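Long-range contact in nisin biosynthesis protein nisC (Lactococcus lactis subsp. lactis, PDB 2G0D), which catalyses the zinc-dependent cyclisation that closes the thioether (lanthionine) rings of the lantibiotic nisin: residues F124-V136 and N173-M187. Sequence-based numbering, arbitrary orientation.
Sequences FNLENITPPDYDV and NNGLISLYIKSENQM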
loop_
_atom_site.group_PDB
_atom_site.type_symbol
_atom_site.label_atom_id
_atom_site.label_comp_id
_atom_site.label_asym_id
_atom_site.label_seq_id
_atom_site.Cartn_x
_atom_site.Cartn_y
_atom_site.Cartn_z
ATOM N N PHE A 124 21.948 7.841 2.613
ATOM C CA PHE A 124 21.372 7.734 1.279
ATOM C C PHE A 124 22.340 8.250 0.198
ATOM O O PHE A 124 22.844 9.364 0.286
ATOM C CB PHE A 124 20.028 8.471 1.215
ATOM C CG PHE A 124 19.411 8.495 -0.152
ATOM C CD1 PHE A 124 18.769 7.374 -0.658
ATOM C CD2 PHE A 124 19.468 9.639 -0.930
ATOM C CE1 PHE A 124 18.197 7.388 -1.918
ATOM C CE2 PHE A 124 18.892 9.661 -2.194
ATOM C CZ PHE A 124 18.252 8.527 -2.686
ATOM N N ASN A 125 22.581 7.417 -0.812
ATOM C CA ASN A 125 23.349 7.804 -1.981
ATOM C C ASN A 125 22.434 7.772 -3.190
ATOM O O ASN A 125 22.013 6.699 -3.623
ATOM C CB ASN A 125 24.538 6.851 -2.178
ATOM C CG ASN A 125 25.540 7.344 -3.230
ATOM O OD1 ASN A 125 25.208 8.148 -4.110
ATOM N ND2 ASN A 125 26.772 6.850 -3.142
ATOM N N LEU A 126 22.125 8.953 -3.719
ATOM C CA LEU A 126 21.250 9.107 -4.887
ATOM C C LEU A 126 21.703 8.322 -6.132
ATOM O O LEU A 126 20.870 7.913 -6.951
ATOM C CB LEU A 126 21.080 10.596 -5.211
ATOM C CG LEU A 126 20.191 11.051 -6.376
ATOM C CD1 LEU A 126 18.723 10.750 -6.115
ATOM C CD2 LEU A 126 20.401 12.527 -6.609
ATOM N N GLU A 127 23.015 8.110 -6.270
ATOM C CA GLU A 127 23.560 7.325 -7.386
ATOM C C GLU A 127 23.107 5.858 -7.366
ATOM O O GLU A 127 23.085 5.198 -8.413
ATOM C CB GLU A 127 25.095 7.393 -7.418
ATOM C CG GLU A 127 25.644 8.686 -7.989
ATOM C CD GLU A 127 27.099 8.579 -8.421
ATOM O OE1 GLU A 127 27.685 7.471 -8.346
ATOM O OE2 GLU A 127 27.666 9.614 -8.837
ATOM N N ASN A 128 22.755 5.366 -6.175
ATOM C CA ASN A 128 22.365 3.966 -5.967
ATOM C C ASN A 128 20.870 3.816 -5.686
ATOM O O ASN A 128 20.416 2.767 -5.199
ATOM C CB ASN A 128 23.193 3.345 -4.834
ATOM C CG ASN A 128 24.694 3.421 -5.093
ATOM O OD1 ASN A 128 25.146 3.219 -6.225
ATOM N ND2 ASN A 128 25.473 3.715 -4.042
ATOM N N ILE A 129 20.112 4.868 -6.003
ATOM C CA ILE A 129 18.666 4.916 -5.731
ATOM C C ILE A 129 17.908 3.767 -6.399
ATOM O O ILE A 129 18.023 3.531 -7.605
ATOM C CB ILE A 129 18.025 6.308 -6.049
ATOM C CG1 ILE A 129 16.591 6.391 -5.477
ATOM C CG2 ILE A 129 18.067 6.621 -7.547
ATOM C CD1 ILE A 129 15.937 7.765 -5.603
ATOM N N THR A 130 17.152 3.054 -5.566
ATOM C CA THR A 130 16.408 1.868 -5.943
ATOM C C THR A 130 15.012 1.993 -5.296
ATOM O O THR A 130 14.872 2.734 -4.311
ATOM C CB THR A 130 17.177 0.603 -5.494
ATOM O OG1 THR A 130 16.457 -0.571 -5.864
ATOM C CG2 THR A 130 17.452 0.596 -3.986
ATOM N N PRO A 131 13.972 1.331 -5.862
ATOM C CA PRO A 131 12.613 1.540 -5.291
ATOM C C PRO A 131 12.423 1.353 -3.773
ATOM O O PRO A 131 11.776 2.209 -3.167
ATOM C CB PRO A 131 11.727 0.583 -6.102
ATOM C CG PRO A 131 12.429 0.483 -7.430
ATOM C CD PRO A 131 13.912 0.438 -7.036
ATOM N N PRO A 132 12.975 0.277 -3.155
ATOM C CA PRO A 132 12.801 0.121 -1.706
ATOM C C PRO A 132 13.251 1.323 -0.878
ATOM O O PRO A 132 12.944 1.367 0.303
ATOM C CB PRO A 132 13.689 -1.094 -1.357
ATOM C CG PRO A 132 13.810 -1.842 -2.603
ATOM C CD PRO A 132 13.759 -0.841 -3.719
ATOM N N ASP A 133 13.968 2.274 -1.484
ATOM C CA ASP A 133 14.383 3.500 -0.779
ATOM C C ASP A 133 13.186 4.385 -0.442
ATOM O O ASP A 133 13.062 4.865 0.680
ATOM C CB ASP A 133 15.387 4.325 -1.595
ATOM C CG ASP A 133 16.779 3.694 -1.656
ATOM O OD1 ASP A 133 17.207 3.018 -0.687
ATOM O OD2 ASP A 133 17.463 3.910 -2.683
ATOM N N TYR A 134 12.305 4.593 -1.419
ATOM C CA TYR A 134 11.263 5.620 -1.318
ATOM C C TYR A 134 9.846 5.028 -1.352
ATOM O O TYR A 134 8.886 5.741 -1.051
ATOM C CB TYR A 134 11.406 6.625 -2.474
ATOM C CG TYR A 134 11.232 5.976 -3.826
ATOM C CD1 TYR A 134 12.343 5.569 -4.579
ATOM C CD2 TYR A 134 9.960 5.716 -4.332
ATOM C CE1 TYR A 134 12.183 4.940 -5.812
ATOM C CE2 TYR A 134 9.792 5.078 -5.554
ATOM C CZ TYR A 134 10.901 4.696 -6.293
ATOM O OH TYR A 134 10.719 4.076 -7.517
ATOM N N ASP A 135 9.733 3.742 -1.723
ATOM C CA ASP A 135 8.443 3.155 -2.133
ATOM C C ASP A 135 7.491 2.781 -0.999
ATOM O O ASP A 135 7.763 3.002 0.168
ATOM C CB ASP A 135 8.616 2.023 -3.193
ATOM C CG ASP A 135 9.025 0.658 -2.607
ATOM O OD1 ASP A 135 9.348 -0.266 -3.405
ATOM O OD2 ASP A 135 9.024 0.482 -1.378
ATOM N N VAL A 136 6.354 2.221 -1.373
ATOM C CA VAL A 136 5.308 1.887 -0.409
ATOM C C VAL A 136 5.691 0.609 0.350
ATOM O O VAL A 136 5.560 0.528 1.571
ATOM C CB VAL A 136 3.927 1.751 -1.138
ATOM C CG1 VAL A 136 2.901 1.141 -0.220
ATOM C CG2 VAL A 136 3.480 3.118 -1.666
ATOM N N ASN A 173 17.860 15.895 -11.899
ATOM C CA ASN A 173 19.228 15.678 -11.459
ATOM C C ASN A 173 20.151 15.418 -12.644
ATOM O O ASN A 173 21.021 16.255 -12.934
ATOM C CB ASN A 173 19.301 14.540 -10.424
ATOM C CG ASN A 173 20.708 13.930 -10.281
ATOM O OD1 ASN A 173 20.850 12.707 -10.179
ATOM N ND2 ASN A 173 21.743 14.779 -10.258
ATOM N N ASN A 174 19.973 14.279 -13.325
ATOM C CA ASN A 174 20.883 13.875 -14.424
ATOM C C ASN A 174 20.921 14.921 -15.537
ATOM O O ASN A 174 20.796 14.602 -16.722
ATOM N N GLY A 175 21.105 16.173 -15.137
ATOM C CA GLY A 175 20.608 17.290 -15.914
ATOM C C GLY A 175 19.145 17.303 -15.554
ATOM O O GLY A 175 18.628 18.289 -15.019
ATOM N N LEU A 176 18.506 16.162 -15.814
ATOM C CA LEU A 176 17.134 15.857 -15.450
ATOM C C LEU A 176 17.074 14.377 -15.011
ATOM O O LEU A 176 17.659 13.552 -15.714
ATOM C CB LEU A 176 16.258 16.078 -16.685
ATOM N N ILE A 177 16.416 14.034 -13.878
ATOM C CA ILE A 177 16.268 12.601 -13.468
ATOM C C ILE A 177 15.495 12.090 -12.195
ATOM O O ILE A 177 14.729 11.166 -12.312
ATOM C CB ILE A 177 17.634 11.781 -13.675
ATOM C CG1 ILE A 177 17.505 10.837 -14.890
ATOM C CG2 ILE A 177 18.072 11.006 -12.413
ATOM C CD1 ILE A 177 18.750 10.003 -15.209
ATOM N N SER A 178 15.676 12.711 -11.029
ATOM C CA SER A 178 15.876 12.012 -9.713
ATOM C C SER A 178 15.365 10.593 -9.403
ATOM O O SER A 178 16.162 9.724 -9.020
ATOM C CB SER A 178 15.655 12.953 -8.517
ATOM O OG SER A 178 16.674 13.953 -8.458
ATOM N N LEU A 179 14.059 10.364 -9.528
ATOM C CA LEU A 179 13.451 9.075 -9.180
ATOM C C LEU A 179 13.809 7.974 -10.179
ATOM O O LEU A 179 13.422 6.808 -10.010
ATOM C CB LEU A 179 11.925 9.217 -9.083
ATOM N N TYR A 180 14.560 8.349 -11.214
ATOM C CA TYR A 180 14.958 7.410 -12.254
ATOM C C TYR A 180 15.788 6.286 -11.665
ATOM O O TYR A 180 16.663 6.534 -10.842
ATOM C CB TYR A 180 15.759 8.114 -13.341
ATOM C CG TYR A 180 15.856 7.339 -14.634
ATOM C CD1 TYR A 180 16.960 6.534 -14.906
ATOM C CD2 TYR A 180 14.844 7.421 -15.589
ATOM C CE1 TYR A 180 17.064 5.835 -16.113
ATOM C CE2 TYR A 180 14.925 6.721 -16.795
ATOM C CZ TYR A 180 16.042 5.930 -17.058
ATOM O OH TYR A 180 16.127 5.235 -18.260
ATOM N N ILE A 181 15.481 5.052 -12.067
ATOM C CA ILE A 181 16.182 3.880 -11.554
ATOM C C ILE A 181 17.066 3.344 -12.663
ATOM O O ILE A 181 16.570 3.032 -13.760
ATOM C CB ILE A 181 15.204 2.754 -11.083
ATOM C CG1 ILE A 181 14.161 3.293 -10.087
ATOM C CG2 ILE A 181 15.977 1.580 -10.472
ATOM C CD1 ILE A 181 14.734 3.822 -8.762
ATOM N N LYS A 182 18.366 3.257 -12.376
ATOM C CA LYS A 182 19.325 2.654 -13.300
ATOM C C LYS A 182 19.079 1.136 -13.398
ATOM O O LYS A 182 18.561 0.508 -12.458
ATOM C CB LYS A 182 20.770 2.974 -12.875
ATOM N N SER A 183 19.434 0.561 -14.543
ATOM C CA SER A 183 19.168 -0.853 -14.838
ATOM C C SER A 183 19.684 -1.738 -13.711
ATOM O O SER A 183 19.025 -2.706 -13.303
ATOM C CB SER A 183 19.835 -1.248 -16.160
ATOM O OG SER A 183 19.366 -2.507 -16.603
ATOM N N GLU A 184 20.858 -1.353 -13.206
ATOM C CA GLU A 184 21.601 -2.067 -12.163
ATOM C C GLU A 184 20.917 -2.047 -10.796
ATOM O O GLU A 184 21.148 -2.939 -9.981
ATOM C CB GLU A 184 23.029 -1.484 -12.057
ATOM C CG GLU A 184 23.110 -0.059 -11.473
ATOM C CD GLU A 184 24.199 0.797 -12.115
ATOM O OE1 GLU A 184 23.942 1.352 -13.210
ATOM O OE2 GLU A 184 25.301 0.930 -11.526
ATOM N N ASN A 185 20.095 -1.022 -10.562
ATOM C CA ASN A 185 19.427 -0.794 -9.272
ATOM C C ASN A 185 17.943 -1.206 -9.320
ATOM O O ASN A 185 17.148 -0.827 -8.459
ATOM C CB ASN A 185 19.584 0.681 -8.826
ATOM C CG ASN A 185 21.054 1.075 -8.506
ATOM O OD1 ASN A 185 21.756 0.395 -7.756
ATOM N ND2 ASN A 185 21.489 2.205 -9.049
ATOM N N GLN A 186 17.569 -1.973 -10.346
ATOM C CA GLN A 186 16.210 -2.535 -10.441
ATOM C C GLN A 186 16.108 -3.637 -9.392
ATOM O O GLN A 186 17.131 -4.210 -8.996
ATOM C CB GLN A 186 15.917 -3.077 -11.848
ATOM C CG GLN A 186 15.836 -2.032 -12.980
ATOM C CD GLN A 186 14.572 -1.164 -12.951
ATOM O OE1 GLN A 186 13.514 -1.573 -12.456
ATOM N NE2 GLN A 186 14.677 0.037 -13.508
ATOM N N MET A 187 14.889 -3.920 -8.928
ATOM C CA MET A 187 14.674 -4.819 -7.782
ATOM C C MET A 187 14.987 -6.296 -8.063
ATOM O O MET A 187 15.216 -7.090 -7.133
ATOM C CB MET A 187 13.246 -4.682 -7.273
ATOM C CG MET A 187 12.975 -3.346 -6.609
ATOM S SD MET A 187 11.273 -3.213 -6.049
ATOM C CE MET A 187 10.441 -2.878 -7.593
HETATM O O HOH W 1 11.275 5.391 -10.046
#
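Thr130 OG1 donates to the backbone O of Asn185 over 2.7 Å, a direct hydrogen bond between 124-136 and 173-187. The hydroxyl is placed by chi1 of 180°, anti to the backbone N, and meets the carbonyl at a C=O...donor angle of 150°, tilted from its plane. On the same residue, Thr130 N donates to Asp133 OD2, within the weakly bonded helical turn that follows. The Asn185 side chain lies alongside the backbone of 127-129, its CB 3.5 Å from Ile129 O. Ile181 reaches in beside it: CD1 packs against Ile129 O and Thr130 CA, lies 3.9 Å from Pro131 CD, and also meets the edge of the Tyr134 ring near its plane. In the alpha toroid 173-187 belongs to the loop from helix 156-168 to helix 189-194, while 124-136 follows helix 100-122 and carries the short turn 131-134. Met187, bent at chi3 (-77°), crosses Pro131 at a slant and passes Pro132 in the opposite direction, with SD 3.8 Å from Pro131 CB and CG 3.9 Å from Pro132 CD; its side chain is about 10 Å from the bound zinc. Farther along, Ile129 CG2 lies 3.6 Å from Tyr180 O, and Leu126 CD2 rests against the amide of Asn173. A water bridges Tyr134 OH and Leu179 O, while Pro131 O sits above the centre of the Tyr134 ring, accepting from both Tyr134 N and Asp135 N.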